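Local structure of malate Synthase (Haloferax volcanii, 3OYZ) at residues A[184-189]-A[223-228]. The protein catalyses the magnesium-dependent condensation of acetyl-CoA with glyoxylate, followed by hydrolysis of malyl-CoA, to give malate and CoA in the glyoxylate cycle. Sequence-based numbering, arbitrary orientation.
With PYR (pyruvic acid), chain C.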
ATOM      1  N   PHE A 184      14.593 -16.931   6.429  1.00 28.28           N
ATOM      2  CA  PHE A 184      13.661 -17.955   5.909  1.00 32.27           C
ATOM      3  C   PHE A 184      12.274 -17.327   5.829  1.00 28.48           C
ATOM      4  O   PHE A 184      11.854 -16.986   4.736  1.00 32.84           O
ATOM      5  CB  PHE A 184      13.697 -19.225   6.789  1.00 30.36           C
ATOM      6  CG  PHE A 184      12.711 -20.297   6.350  1.00 34.37           C
ATOM      7  CD1 PHE A 184      12.378 -20.444   5.008  1.00 35.33           C
ATOM      8  CD2 PHE A 184      12.091 -21.128   7.297  1.00 35.95           C
ATOM      9  CE1 PHE A 184      11.407 -21.377   4.549  1.00 33.48           C
ATOM     10  CE2 PHE A 184      11.118 -22.083   6.865  1.00 35.43           C
ATOM     11  CZ  PHE A 184      10.787 -22.202   5.520  1.00 32.98           C
ATOM     12  N   LEU A 185      11.560 -17.158   6.930  1.00 28.36           N
ATOM     13  CA  LEU A 185      10.198 -16.664   6.770  1.00 28.71           C
ATOM     14  C   LEU A 185      10.142 -15.199   7.264  1.00 27.93           C
ATOM     15  O   LEU A 185      10.811 -14.797   8.261  1.00 30.48           O
ATOM     16  CB  LEU A 185       9.179 -17.415   7.669  1.00 29.21           C
ATOM     17  CG  LEU A 185       9.242 -18.950   7.500  1.00 32.35           C
ATOM     18  CD1 LEU A 185       8.356 -19.594   8.559  1.00 27.85           C
ATOM     19  CD2 LEU A 185       8.598 -19.220   6.151  1.00 33.57           C
ATOM     20  N   LEU A 186       9.280 -14.457   6.578  1.00 26.59           N
ATOM     21  CA  LEU A 186       8.929 -13.115   7.040  1.00 28.98           C
ATOM     22  C   LEU A 186       7.477 -13.255   7.413  1.00 28.47           C
ATOM     23  O   LEU A 186       6.619 -13.506   6.542  1.00 29.31           O
ATOM     24  CB  LEU A 186       9.037 -12.096   5.885  1.00 26.83           C
ATOM     25  CG  LEU A 186      10.430 -12.095   5.224  1.00 25.90           C
ATOM     26  CD1 LEU A 186      10.372 -11.040   4.016  1.00 28.97           C
ATOM     27  CD2 LEU A 186      11.515 -11.838   6.327  1.00 31.95           C
ATOM     28  N   VAL A 187       7.185 -13.045   8.696  1.00 28.48           N
ATOM     29  CA  VAL A 187       5.850 -13.438   9.152  1.00 28.62           C
ATOM     30  C   VAL A 187       5.167 -12.239   9.741  1.00 29.50           C
ATOM     31  O   VAL A 187       5.729 -11.650  10.617  1.00 30.09           O
ATOM     32  CB  VAL A 187       5.927 -14.521  10.291  1.00 30.30           C
ATOM     33  CG1 VAL A 187       4.550 -15.002  10.704  1.00 27.80           C
ATOM     34  CG2 VAL A 187       6.787 -15.695   9.858  1.00 25.52           C
ATOM     35  N   ASP A 188       3.974 -11.838   9.301  1.00 29.78           N
ATOM     36  CA  ASP A 188       3.323 -10.701   9.937  1.00 30.66           C
ATOM     37  C   ASP A 188       2.835 -11.008  11.350  1.00 34.34           C
ATOM     38  O   ASP A 188       2.313 -12.109  11.584  1.00 33.52           O
ATOM     39  CB  ASP A 188       2.142 -10.235   9.103  1.00 28.03           C
ATOM     40  CG  ASP A 188       2.618  -9.538   7.840  1.00 34.78           C
ATOM     41  OD1 ASP A 188       3.742  -9.011   7.936  1.00 30.22           O
ATOM     42  OD2 ASP A 188       1.965  -9.576   6.805  1.00 29.84           O
ATOM     43  N   GLY A 189       2.953 -10.015  12.228  1.00 32.62           N
ATOM     44  CA  GLY A 189       2.399 -10.118  13.555  1.00 33.62           C
ATOM     45  C   GLY A 189       1.380  -9.026  13.753  1.00 31.59           C
ATOM     46  O   GLY A 189       1.676  -8.038  14.381  1.00 33.78           O
ATOM     47  N   ALA A 223      13.477 -10.735  -1.815  1.00 32.21           N
ATOM     48  CA  ALA A 223      14.684 -11.165  -1.094  1.00 32.63           C
ATOM     49  C   ALA A 223      14.894 -12.703  -1.088  1.00 34.44           C
ATOM     50  O   ALA A 223      15.807 -13.196  -0.396  1.00 34.81           O
ATOM     51  CB  ALA A 223      14.613 -10.675   0.357  1.00 33.34           C
ATOM     52  N   GLY A 224      14.027 -13.468  -1.761  1.00 32.60           N
ATOM     53  CA  GLY A 224      14.103 -14.941  -1.629  1.00 34.12           C
ATOM     54  C   GLY A 224      13.649 -15.550  -0.294  1.00 34.10           C
ATOM     55  O   GLY A 224      14.185 -16.578   0.112  1.00 35.34           O
ATOM     56  N   CYS A 225      12.648 -14.987   0.380  1.00 30.78           N
ATOM     57  CA  CYS A 225      12.130 -15.456   1.684  1.00 32.48           C
ATOM     58  C   CYS A 225      10.717 -15.966   1.409  1.00 30.46           C
ATOM     59  O   CYS A 225      10.286 -15.910   0.250  1.00 31.34           O
ATOM     60  CB  CYS A 225      12.138 -14.322   2.727  1.00 30.96           C
ATOM     61  SG  CYS A 225      13.801 -13.889   3.183  1.00 35.57           S
ATOM     62  N   VAL A 226       9.994 -16.428   2.417  1.00 29.70           N
ATOM     63  CA  VAL A 226       8.613 -16.880   2.215  1.00 29.16           C
ATOM     64  C   VAL A 226       7.735 -16.072   3.148  1.00 29.46           C
ATOM     65  O   VAL A 226       8.094 -16.029   4.330  1.00 30.91           O
ATOM     66  CB  VAL A 226       8.536 -18.360   2.621  1.00 29.97           C
ATOM     67  CG1 VAL A 226       7.054 -18.874   2.533  1.00 28.17           C
ATOM     68  CG2 VAL A 226       9.432 -19.087   1.671  1.00 31.18           C
ATOM     69  N   ALA A 227       6.603 -15.541   2.665  1.00 27.86           N
ATOM     70  CA  ALA A 227       5.740 -14.625   3.420  1.00 27.46           C
ATOM     71  C   ALA A 227       4.640 -15.467   4.077  1.00 30.53           C
ATOM     72  O   ALA A 227       4.096 -16.331   3.394  1.00 32.60           O
ATOM     73  CB  ALA A 227       5.053 -13.602   2.486  1.00 26.12           C
ATOM     74  N   VAL A 228       4.317 -15.233   5.350  1.00 29.92           N
ATOM     75  CA  VAL A 228       3.280 -15.918   6.134  1.00 30.54           C
ATOM     76  C   VAL A 228       2.486 -14.824   6.834  1.00 28.64           C
ATOM     77  O   VAL A 228       3.031 -13.912   7.430  1.00 29.24           O
ATOM     78  CB  VAL A 228       3.947 -16.841   7.250  1.00 31.78           C
ATOM     79  CG1 VAL A 228       2.932 -17.546   8.173  1.00 33.00           C
ATOM     80  CG2 VAL A 228       4.939 -17.849   6.608  1.00 30.91           C
TER
HETATM   81  C   PYR C 435       1.575 -10.776  17.029  1.00 38.18           C
HETATM   82  O   PYR C 435       2.104  -9.825  17.698  1.00 39.37           O
HETATM   83  OXT PYR C 435       0.598 -10.601  16.212  1.00 34.51           O
HETATM   84  CA  PYR C 435       2.201 -12.020  17.110  1.00 48.55           C
HETATM   85  O3  PYR C 435       3.273 -12.168  17.837  1.00 46.92           O
HETATM   86  CB  PYR C 435       1.700 -13.160  16.302  1.00 49.87           C
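Leu186 and Val226 meet backbone to backbone: the amide N of Leu186 donates to the carbonyl O of Val226 at 3.0 Å, one rung of a parallel ladder. Val226 N binds Phe184 O, and farther along Val228 N binds Leu186 O. Asp188 N closes the series on Val228 O at 2.9 Å. On one face lie Leu185, Val187, Val226 and Val228. CD2 of Leu185 reaches across to CB of Val226 (3.6 Å) and also touches CG2 of Val228 (3.9 Å), so one leucine branch bridges two valines. Val187 and Val228 stand next to each other on this face; in Val187, CG1 stands anti to the backbone N (chi1 -176°), where it meets CG1 of Val228 at 3.9 Å. Beta-branched residues suit such extended strands, and Phe14 of strand 13-18 packs on this face against Leu185, Val187 and Val228. On the other face CG of Leu186 touches CB of Cys225 (3.8 Å), while Thr216 and Ala220 of helix 210-223 cover the leucine. That helix ends in a Schellman motif at Gly224, whose positive phi (72°) is easily adopted without a side chain and turns the chain into strand 226-229. Asp188, at the end of its strand, has OD1 hydrogen-bonded to Thr216 OG1. Next comes Gly189, N-cap of helix 190-197; having no side chain, it lets its backbone C lie 3.0 Å from OXT of pyruvate. Adjacent parallel strands joined through helices recur round the eight-stranded TIM barrel, whose active site, here holding pyruvate, lies at the strands' C-terminal ends.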